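Local coordinates for protein type I modular polyketide synthase (Streptomyces albus subsp. albus, PDB 6IYT) that probably selects an ethylmalonyl-type extender unit from its coenzyme A thioester and loads it onto the acyl carrier protein during salinomycin assembly, at residues 42-52 / 86-97; 75-85 / 451-462. All blocks are in the same frame, centred on the assembly; numbering follows the deposited sequence.

Contact 1: 42-52 / 86-97; sequences LVPWIVSAKSA and AAFEHRAVVLGT
S48 lies at the end of the strand pair where its hydroxyl meets the turn before strand 90-96. S48 OG accepts from F88 N at 2.9 Å. The side chain is turned between its own N and carbonyl carbon (chi1 67°), which sets OG against that turn. A water bridges S48 O and A86 O. The K50 chain runs extended across F88, and K50 CE sits over the middle of the ring, 4.1 Å from the F88 ring centroid, as a CH-pi contact. A86 CB lies over the rim of the opposite face. H90 lays one ring face on the S51-A52 peptide, with H90 CG 3.6 Å from S51 C. A classic bulge interrupts the pairing here, with two residues, E89 and H90, set opposite A49. R91 NE reaches back to F88 O (2.8 Å, nearly straight at 168°) and so ties the turn to its own strand.

Beyond the bulge the strands pair regularly and antiparallel. W45 and V94 exchange two backbone bonds, W45 N to V94 O being 2.8 Å. I46 and V93 lie side by side, CG2 to CG2 at 4.0 Å. L95 CD2 rests on P44 CB at 3.8 Å.

The three-stranded antiparallel sheet, with 90-96 central and 111-114 beyond, is consistent with the linker subdomain preceding polyketide synthase acyltransferases. W45 and V47 face helix 52-67; W45 also meets helix 74-84. V93 and L95 pack on helix 428-439.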
loop_
_atom_site.group_PDB
_atom_site.type_symbol
_atom_site.label_atom_id
_atom_site.label_comp_id
_atom_site.label_asym_id
_atom_site.label_seq_id
_atom_site.Cartn_x
_atom_site.Cartn_y
_atom_site.Cartn_z
ATOM N N LEU A 42 -0.648 -22.260 0.712
ATOM C CA LEU A 42 -0.747 -22.493 2.104
ATOM C C LEU A 42 -2.075 -21.977 2.651
ATOM O O LEU A 42 -2.777 -21.191 2.000
ATOM C CB LEU A 42 0.468 -21.899 2.858
ATOM C CG LEU A 42 0.542 -20.420 3.130
ATOM C CD1 LEU A 42 1.771 -20.104 3.960
ATOM C CD2 LEU A 42 0.564 -19.646 1.840
ATOM N N VAL A 43 -2.399 -22.450 3.848
ATOM C CA VAL A 43 -3.721 -22.326 4.466
ATOM C C VAL A 43 -3.505 -21.517 5.767
ATOM O O VAL A 43 -2.549 -21.795 6.465
ATOM C CB VAL A 43 -4.174 -23.756 4.921
ATOM C CG1 VAL A 43 -5.568 -23.738 5.467
ATOM C CG2 VAL A 43 -4.008 -24.757 3.774
ATOM N N PRO A 44 -4.491 -20.674 6.168
ATOM C CA PRO A 44 -4.509 -20.132 7.530
ATOM C C PRO A 44 -5.407 -20.917 8.462
ATOM O O PRO A 44 -6.500 -21.294 8.096
ATOM C CB PRO A 44 -5.078 -18.732 7.326
ATOM C CG PRO A 44 -6.094 -18.921 6.250
ATOM C CD PRO A 44 -5.489 -19.992 5.319
ATOM N N TRP A 45 -4.932 -21.146 9.685
ATOM C CA TRP A 45 -5.758 -21.622 10.766
ATOM C C TRP A 45 -5.904 -20.472 11.774
ATOM O O TRP A 45 -4.903 -20.060 12.394
ATOM C CB TRP A 45 -5.075 -22.792 11.476
ATOM C CG TRP A 45 -5.194 -24.093 10.811
ATOM C CD1 TRP A 45 -5.758 -24.356 9.576
ATOM C CD2 TRP A 45 -4.813 -25.359 11.358
ATOM N NE1 TRP A 45 -5.665 -25.698 9.301
ATOM C CE2 TRP A 45 -5.098 -26.337 10.382
ATOM C CE3 TRP A 45 -4.232 -25.762 12.584
ATOM C CZ2 TRP A 45 -4.824 -27.697 10.588
ATOM C CZ3 TRP A 45 -3.985 -27.088 12.793
ATOM C CH2 TRP A 45 -4.281 -28.051 11.801
ATOM N N ILE A 46 -7.107 -19.915 11.891
ATOM C CA ILE A 46 -7.313 -18.773 12.761
ATOM C C ILE A 46 -7.880 -19.256 14.090
ATOM O O ILE A 46 -8.533 -20.269 14.130
ATOM C CB ILE A 46 -8.205 -17.682 12.148
ATOM C CG1 ILE A 46 -9.646 -18.124 12.078
ATOM C CG2 ILE A 46 -7.702 -17.306 10.757
ATOM C CD1 ILE A 46 -10.562 -17.034 11.617
ATOM N N VAL A 47 -7.355 -18.701 15.174
ATOM C CA VAL A 47 -7.761 -19.096 16.544
ATOM C C VAL A 47 -8.001 -17.844 17.373
ATOM O O VAL A 47 -7.248 -16.869 17.261
ATOM C CB VAL A 47 -6.634 -19.938 17.217
ATOM C CG1 VAL A 47 -7.142 -20.674 18.438
ATOM C CG2 VAL A 47 -6.052 -20.920 16.234
ATOM N N SER A 48 -8.988 -17.877 18.282
ATOM C CA SER A 48 -9.213 -16.750 19.155
ATOM C C SER A 48 -9.840 -17.172 20.458
ATOM O O SER A 48 -10.441 -18.261 20.562
ATOM C CB SER A 48 -10.091 -15.686 18.482
ATOM O OG SER A 48 -11.413 -16.157 18.278
ATOM N N ALA A 49 -9.619 -16.356 21.465
ATOM C CA ALA A 49 -10.102 -16.640 22.835
ATOM C C ALA A 49 -10.171 -15.330 23.603
ATOM O O ALA A 49 -9.926 -14.274 23.042
ATOM C CB ALA A 49 -9.165 -17.603 23.525
ATOM N N LYS A 50 -10.597 -15.388 24.871
ATOM C CA LYS A 50 -10.920 -14.162 25.618
ATOM C C LYS A 50 -9.774 -13.679 26.489
ATOM O O LYS A 50 -9.831 -12.585 27.041
ATOM C CB LYS A 50 -12.150 -14.378 26.488
ATOM C CG LYS A 50 -13.362 -14.776 25.695
ATOM C CD LYS A 50 -14.545 -14.927 26.600
ATOM C CE LYS A 50 -15.649 -15.727 25.956
ATOM N NZ LYS A 50 -16.933 -15.420 26.654
ATOM N N SER A 51 -8.715 -14.453 26.565
ATOM C CA SER A 51 -7.512 -14.048 27.315
ATOM C C SER A 51 -6.276 -14.677 26.706
ATOM O O SER A 51 -6.372 -15.633 25.938
ATOM C CB SER A 51 -7.633 -14.465 28.799
ATOM O OG SER A 51 -7.323 -15.850 28.950
ATOM N N ALA A 52 -5.098 -14.214 27.134
ATOM C CA ALA A 52 -3.832 -14.821 26.690
ATOM C C ALA A 52 -3.777 -16.299 26.995
ATOM O O ALA A 52 -3.302 -17.091 26.177
ATOM C CB ALA A 52 -2.650 -14.118 27.337
ATOM N N ALA A 86 -16.681 -18.110 16.658
ATOM C CA ALA A 86 -16.634 -16.677 17.005
ATOM C C ALA A 86 -15.193 -16.152 17.012
ATOM O O ALA A 86 -14.287 -16.794 17.554
ATOM C CB ALA A 86 -17.281 -16.438 18.365
ATOM N N ALA A 87 -15.025 -14.908 16.573
ATOM C CA ALA A 87 -13.777 -14.184 16.791
ATOM C C ALA A 87 -13.815 -13.413 18.122
ATOM O O ALA A 87 -14.280 -12.269 18.177
ATOM C CB ALA A 87 -13.515 -13.232 15.644
ATOM N N PHE A 88 -13.141 -13.964 19.130
ATOM C CA PHE A 88 -12.931 -13.273 20.383
ATOM C C PHE A 88 -11.670 -12.375 20.328
ATOM O O PHE A 88 -10.996 -12.274 19.279
ATOM C CB PHE A 88 -12.809 -14.288 21.506
ATOM C CG PHE A 88 -14.041 -15.121 21.698
ATOM C CD1 PHE A 88 -15.280 -14.518 21.841
ATOM C CD2 PHE A 88 -13.968 -16.504 21.738
ATOM C CE1 PHE A 88 -16.436 -15.291 21.921
ATOM C CE2 PHE A 88 -15.109 -17.276 21.905
ATOM C CZ PHE A 88 -16.347 -16.665 21.992
ATOM N N GLU A 89 -11.371 -11.722 21.451
ATOM C CA GLU A 89 -10.430 -10.592 21.495
ATOM C C GLU A 89 -8.954 -10.963 21.226
ATOM O O GLU A 89 -8.225 -10.197 20.566
ATOM C CB GLU A 89 -10.571 -9.862 22.857
ATOM C CG GLU A 89 -9.632 -8.673 23.076
ATOM C CD GLU A 89 -9.864 -7.940 24.428
ATOM O OE1 GLU A 89 -10.368 -8.559 25.382
ATOM O OE2 GLU A 89 -9.464 -6.768 24.551
ATOM N N HIS A 90 -8.484 -12.068 21.800
ATOM C CA HIS A 90 -7.087 -12.477 21.666
ATOM C C HIS A 90 -6.991 -13.463 20.503
ATOM O O HIS A 90 -7.707 -14.495 20.482
ATOM C CB HIS A 90 -6.596 -13.155 22.949
ATOM C CG HIS A 90 -6.486 -12.226 24.122
ATOM N ND1 HIS A 90 -5.272 -11.826 24.632
ATOM C CD2 HIS A 90 -7.426 -11.508 24.780
ATOM C CE1 HIS A 90 -5.475 -10.958 25.612
ATOM N NE2 HIS A 90 -6.771 -10.739 25.712
ATOM N N ARG A 91 -6.098 -13.179 19.562
ATOM C CA ARG A 91 -6.176 -13.816 18.252
ATOM C C ARG A 91 -4.826 -14.276 17.780
ATOM O O ARG A 91 -3.823 -13.657 18.062
ATOM C CB ARG A 91 -6.785 -12.829 17.245
ATOM C CG ARG A 91 -8.228 -12.464 17.547
ATOM C CD ARG A 91 -8.748 -11.433 16.566
ATOM N NE ARG A 91 -10.090 -11.059 16.907
ATOM C CZ ARG A 91 -10.917 -10.339 16.157
ATOM N NH1 ARG A 91 -10.505 -9.772 15.030
ATOM N NH2 ARG A 91 -12.138 -10.019 16.650
ATOM N N ALA A 92 -4.809 -15.393 17.065
ATOM C CA ALA A 92 -3.614 -15.851 16.397
ATOM C C ALA A 92 -3.950 -16.465 15.066
ATOM O O ALA A 92 -5.050 -17.020 14.880
ATOM C CB ALA A 92 -2.863 -16.848 17.255
ATOM N N VAL A 93 -2.960 -16.480 14.176
ATOM C CA VAL A 93 -3.077 -17.169 12.919
ATOM C C VAL A 93 -1.828 -18.006 12.676
ATOM O O VAL A 93 -0.701 -17.524 12.801
ATOM C CB VAL A 93 -3.268 -16.195 11.780
ATOM C CG1 VAL A 93 -3.370 -16.923 10.459
ATOM C CG2 VAL A 93 -4.480 -15.289 12.049
ATOM N N VAL A 94 -2.050 -19.262 12.334
ATOM C CA VAL A 94 -1.008 -20.152 11.884
ATOM C C VAL A 94 -1.117 -20.361 10.373
ATOM O O VAL A 94 -2.215 -20.580 9.865
ATOM C CB VAL A 94 -1.160 -21.536 12.590
ATOM C CG1 VAL A 94 0.004 -22.421 12.271
ATOM C CG2 VAL A 94 -1.262 -21.341 14.090
ATOM N N LEU A 95 0.036 -20.451 9.701
ATOM C CA LEU A 95 0.097 -20.686 8.250
ATOM C C LEU A 95 0.878 -21.940 7.935
ATOM O O LEU A 95 1.864 -22.245 8.603
ATOM C CB LEU A 95 0.737 -19.506 7.539
ATOM C CG LEU A 95 0.108 -18.130 7.807
ATOM C CD1 LEU A 95 0.924 -17.081 7.091
ATOM C CD2 LEU A 95 -1.330 -18.085 7.351
ATOM N N GLY A 96 0.390 -22.703 6.958
ATOM C CA GLY A 96 1.103 -23.882 6.486
ATOM C C GLY A 96 0.290 -24.651 5.480
ATOM O O GLY A 96 -0.818 -24.269 5.139
ATOM N N THR A 97 0.826 -25.767 5.015
ATOM C CA THR A 97 0.141 -26.542 4.004
ATOM C C THR A 97 -0.360 -27.887 4.534
ATOM O O THR A 97 -1.525 -28.261 4.330
ATOM C CB THR A 97 1.032 -26.775 2.795
ATOM O OG1 THR A 97 1.419 -25.516 2.257
ATOM C CG2 THR A 97 0.274 -27.559 1.727
HETATM O O HOH W 1 -12.961 -18.834 19.068
HETATM O O HOH W 2 -11.738 -10.806 26.070
#

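Contact 2: 75-85 / 451-462; sequences TDLGYSLAATR and FAGRGAKAVDLP
Y79 and F451 meet obliquely where the 451-454 turn packs on helix 74-84. Y79 CB stands over the F451 ring, 4.2 Å from its centroid, in a CH-pi contact. F451 presses this ring against the helix backbone: Y79 N lies above the same ring, and F451 CZ is 3.3 Å from G78 C. The missing side chain of G78 lets the ring come this close. Y79 CG is anti to the backbone N (chi1 175°), which sends the phenol along the 456-458 backbone. A458 N lies at its edge, and A456 CB is 3.7 Å from Y79 CB.

One helical turn apart, D76 and S80 hold the extended chain by its N-H groups. K457 N bonds to D76 OD1 (3.0 Å) from above the carboxylate plane. V459 N gives its hydrogen to S80 OG (2.8 Å), and the same hydroxyl donates to D76 O. Between these bonds the V459 and D76 side chains cross at about a right angle, CG1 of V459 on CB of D76.

L461 reaches in with both methyls. L461 CD2 is tight against L77 CD2 at 3.4 Å, while CD1 touches S80 CB. R85, bent at chi2 and chi3, turns its guanidinium end-on: R85 NH1 (2.8 Å) and R85 NH2 both bond to P462 O.

Segment 451-462 is consistent with the post-acyltransferase segment that wraps back over the linker. Apolar packing gathers round F451 and L461, while polar helix side chains meet main-chain groups. S80 OG both donates and accepts, so its rotation should be well fixed. Two N-H groups on one oxygen should fix the plane of the R85 guanidinium, with P462 O at its edge.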
loop_
_atom_site.group_PDB
_atom_site.type_symbol
_atom_site.label_atom_id
_atom_site.label_comp_id
_atom_site.label_asym_id
_atom_site.label_seq_id
_atom_site.Cartn_x
_atom_site.Cartn_y
_atom_site.Cartn_z
ATOM N N THR A 75 -7.008 -28.071 4.873
ATOM C CA THR A 75 -7.826 -27.020 4.388
ATOM C C THR A 75 -9.258 -27.096 4.951
ATOM O O THR A 75 -9.861 -26.056 5.278
ATOM C CB THR A 75 -7.763 -26.897 2.841
ATOM O OG1 THR A 75 -8.913 -27.488 2.257
ATOM C CG2 THR A 75 -6.477 -27.575 2.302
ATOM N N ASP A 76 -9.749 -28.311 5.226
ATOM C CA ASP A 76 -11.052 -28.448 5.905
ATOM C C ASP A 76 -11.007 -27.794 7.311
ATOM O O ASP A 76 -11.990 -27.186 7.758
ATOM C CB ASP A 76 -11.448 -29.930 6.062
ATOM C CG ASP A 76 -11.739 -30.632 4.716
ATOM O OD1 ASP A 76 -12.055 -29.937 3.716
ATOM O OD2 ASP A 76 -11.846 -31.885 4.739
ATOM N N LEU A 77 -9.948 -28.055 8.050
ATOM C CA LEU A 77 -9.807 -27.456 9.418
ATOM C C LEU A 77 -9.730 -25.937 9.356
ATOM O O LEU A 77 -10.397 -25.242 10.111
ATOM C CB LEU A 77 -8.598 -28.020 10.134
ATOM C CG LEU A 77 -8.740 -29.476 10.561
ATOM C CD1 LEU A 77 -7.378 -30.098 10.857
ATOM C CD2 LEU A 77 -9.635 -29.542 11.776
ATOM N N GLY A 78 -8.986 -25.423 8.398
ATOM C CA GLY A 78 -8.881 -23.965 8.240
ATOM C C GLY A 78 -10.240 -23.358 7.912
ATOM O O GLY A 78 -10.650 -22.358 8.496
ATOM N N TYR A 79 -10.942 -23.966 6.959
ATOM C CA TYR A 79 -12.267 -23.528 6.611
ATOM C C TYR A 79 -13.196 -23.553 7.822
ATOM O O TYR A 79 -13.915 -22.597 8.083
ATOM C CB TYR A 79 -12.854 -24.388 5.492
ATOM C CG TYR A 79 -14.284 -24.024 5.200
ATOM C CD1 TYR A 79 -14.606 -22.823 4.538
ATOM C CD2 TYR A 79 -15.317 -24.798 5.681
ATOM C CE1 TYR A 79 -15.928 -22.433 4.368
ATOM C CE2 TYR A 79 -16.636 -24.439 5.476
ATOM C CZ TYR A 79 -16.939 -23.249 4.856
ATOM O OH TYR A 79 -18.252 -22.888 4.710
ATOM N N SER A 80 -13.096 -24.595 8.615
ATOM C CA SER A 80 -14.002 -24.761 9.746
ATOM C C SER A 80 -13.720 -23.729 10.866
ATOM O O SER A 80 -14.635 -23.164 11.461
ATOM C CB SER A 80 -13.902 -26.182 10.289
ATOM O OG SER A 80 -14.266 -27.129 9.285
ATOM N N LEU A 81 -12.452 -23.493 11.127
ATOM C CA LEU A 81 -12.046 -22.471 12.082
ATOM C C LEU A 81 -12.565 -21.100 11.647
ATOM O O LEU A 81 -12.906 -20.277 12.481
ATOM C CB LEU A 81 -10.539 -22.435 12.194
ATOM C CG LEU A 81 -9.924 -23.611 12.943
ATOM C CD1 LEU A 81 -8.463 -23.684 12.650
ATOM C CD2 LEU A 81 -10.169 -23.512 14.461
ATOM N N ALA A 82 -12.556 -20.842 10.337
ATOM C CA ALA A 82 -13.002 -19.552 9.810
ATOM C C ALA A 82 -14.526 -19.422 9.844
ATOM O O ALA A 82 -15.046 -18.338 10.022
ATOM C CB ALA A 82 -12.481 -19.352 8.392
ATOM N N ALA A 83 -15.241 -20.523 9.627
ATOM C CA ALA A 83 -16.662 -20.439 9.418
ATOM C C ALA A 83 -17.428 -20.591 10.734
ATOM O O ALA A 83 -18.505 -20.056 10.869
ATOM C CB ALA A 83 -17.111 -21.483 8.401
ATOM N N THR A 84 -16.878 -21.352 11.685
ATOM C CA THR A 84 -17.701 -21.934 12.772
ATOM C C THR A 84 -17.322 -21.396 14.143
ATOM O O THR A 84 -18.005 -21.660 15.129
ATOM C CB THR A 84 -17.647 -23.497 12.799
ATOM O OG1 THR A 84 -16.402 -23.944 13.359
ATOM C CG2 THR A 84 -17.808 -24.081 11.399
ATOM N N ARG A 85 -16.254 -20.615 14.211
ATOM C CA ARG A 85 -15.831 -20.049 15.475
ATOM C C ARG A 85 -16.187 -18.572 15.511
ATOM O O ARG A 85 -15.982 -17.862 14.536
ATOM C CB ARG A 85 -14.319 -20.230 15.671
ATOM C CG ARG A 85 -13.883 -21.659 15.936
ATOM C CD ARG A 85 -14.339 -22.146 17.306
ATOM N NE ARG A 85 -13.343 -23.036 17.892
ATOM C CZ ARG A 85 -13.547 -24.310 18.191
ATOM N NH1 ARG A 85 -12.524 -25.053 18.607
ATOM N NH2 ARG A 85 -14.767 -24.856 18.047
ATOM N N PHE A 451 -10.906 -19.540 1.286
ATOM C CA PHE A 451 -11.042 -20.925 0.936
ATOM C C PHE A 451 -11.877 -21.159 -0.336
ATOM O O PHE A 451 -12.074 -22.317 -0.749
ATOM C CB PHE A 451 -11.634 -21.708 2.103
ATOM C CG PHE A 451 -10.750 -21.748 3.301
ATOM C CD1 PHE A 451 -9.699 -22.665 3.376
ATOM C CD2 PHE A 451 -10.849 -20.767 4.277
ATOM C CE1 PHE A 451 -8.780 -22.596 4.401
ATOM C CE2 PHE A 451 -9.935 -20.711 5.314
ATOM C CZ PHE A 451 -8.921 -21.626 5.386
ATOM N N ALA A 452 -12.252 -20.079 -1.009
ATOM C CA ALA A 452 -13.020 -20.182 -2.273
ATOM C C ALA A 452 -12.251 -21.022 -3.287
ATOM O O ALA A 452 -11.036 -20.836 -3.473
ATOM C CB ALA A 452 -13.303 -18.812 -2.831
ATOM N N GLY A 453 -12.920 -22.070 -3.791
ATOM C CA GLY A 453 -12.384 -22.887 -4.871
ATOM C C GLY A 453 -11.543 -24.059 -4.397
ATOM O O GLY A 453 -10.983 -24.794 -5.214
ATOM N N ARG A 454 -11.338 -24.177 -3.083
ATOM C CA ARG A 454 -10.412 -25.197 -2.565
ATOM C C ARG A 454 -11.118 -26.539 -2.372
ATOM O O ARG A 454 -10.488 -27.513 -1.973
ATOM C CB ARG A 454 -9.803 -24.753 -1.241
ATOM C CG ARG A 454 -9.017 -23.443 -1.306
ATOM C CD ARG A 454 -7.764 -23.563 -2.190
ATOM N NE ARG A 454 -6.936 -24.720 -1.832
ATOM C CZ ARG A 454 -5.969 -24.718 -0.900
ATOM N NH1 ARG A 454 -5.656 -23.604 -0.229
ATOM N NH2 ARG A 454 -5.256 -25.824 -0.692
ATOM N N GLY A 455 -12.439 -26.517 -2.460
ATOM C CA GLY A 455 -13.253 -27.708 -2.228
ATOM C C GLY A 455 -13.297 -28.146 -0.771
ATOM O O GLY A 455 -13.343 -29.336 -0.482
ATOM N N ALA A 456 -13.193 -27.179 0.148
ATOM C CA ALA A 456 -13.202 -27.460 1.599
ATOM C C ALA A 456 -14.610 -27.783 2.117
ATOM O O ALA A 456 -15.624 -27.418 1.492
ATOM C CB ALA A 456 -12.626 -26.273 2.371
ATOM N N LYS A 457 -14.675 -28.481 3.246
ATOM C CA LYS A 457 -15.950 -28.712 3.933
ATOM C C LYS A 457 -15.753 -28.587 5.426
ATOM O O LYS A 457 -14.644 -28.827 5.941
ATOM C CB LYS A 457 -16.490 -30.100 3.618
ATOM C CG LYS A 457 -15.439 -31.198 3.705
ATOM C CD LYS A 457 -16.050 -32.585 3.529
ATOM C CE LYS A 457 -16.449 -33.181 4.872
ATOM N NZ LYS A 457 -17.759 -33.900 4.812
ATOM N N ALA A 458 -16.833 -28.304 6.127
ATOM C CA ALA A 458 -16.797 -28.232 7.611
ATOM C C ALA A 458 -16.509 -29.598 8.233
ATOM O O ALA A 458 -17.030 -30.633 7.783
ATOM C CB ALA A 458 -18.106 -27.661 8.144
ATOM N N VAL A 459 -15.638 -29.599 9.234
ATOM C CA VAL A 459 -15.249 -30.818 9.923
ATOM C C VAL A 459 -15.303 -30.579 11.423
ATOM O O VAL A 459 -15.244 -29.439 11.881
ATOM C CB VAL A 459 -13.841 -31.287 9.515
ATOM C CG1 VAL A 459 -13.811 -31.646 8.037
ATOM C CG2 VAL A 459 -12.808 -30.219 9.835
ATOM N N ASP A 460 -15.415 -31.659 12.185
ATOM C CA ASP A 460 -15.507 -31.550 13.631
ATOM C C ASP A 460 -14.263 -30.901 14.226
ATOM O O ASP A 460 -13.136 -31.181 13.819
ATOM C CB ASP A 460 -15.730 -32.935 14.245
ATOM C CG ASP A 460 -15.928 -32.883 15.746
ATOM O OD1 ASP A 460 -15.080 -32.287 16.441
ATOM O OD2 ASP A 460 -16.937 -33.437 16.232
ATOM N N LEU A 461 -14.490 -30.022 15.195
ATOM C CA LEU A 461 -13.424 -29.312 15.882
ATOM C C LEU A 461 -13.676 -29.426 17.372
ATOM O O LEU A 461 -14.820 -29.580 17.797
ATOM C CB LEU A 461 -13.424 -27.834 15.493
ATOM C CG LEU A 461 -13.069 -27.444 14.059
ATOM C CD1 LEU A 461 -13.436 -25.990 13.807
ATOM C CD2 LEU A 461 -11.591 -27.680 13.794
ATOM N N PRO A 462 -12.614 -29.352 18.181
ATOM C CA PRO A 462 -12.928 -29.437 19.605
ATOM C C PRO A 462 -13.938 -28.397 20.025
ATOM O O PRO A 462 -13.988 -27.308 19.464
ATOM C CB PRO A 462 -11.574 -29.211 20.304
ATOM C CG PRO A 462 -10.611 -28.824 19.243
ATOM C CD PRO A 462 -11.315 -28.723 17.930
#

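How the contacts relate
Contacts 1 and 2 lie in one small lobe on the same side of the chain's centre, their centres about 13 Å apart. Along the chain their segments alternate: strand 43-49, helix 74-84, strand 90-96, then 451-462 near the C-terminal end. They touch directly. W45 packs on L77 and G78, I46 O meets L81 CB, and V43 CG1 meets F451 CE1. Helix 74-84 thus lies between the sheet of contact 1 and the chain 451-462, and F451 reaches round to both. After strand 111-114 the chain leaves for the acyltransferase body. It returns by helix 428-439 and then 451-462, so a segment near the C-terminal end packs on elements from near the N-terminal end.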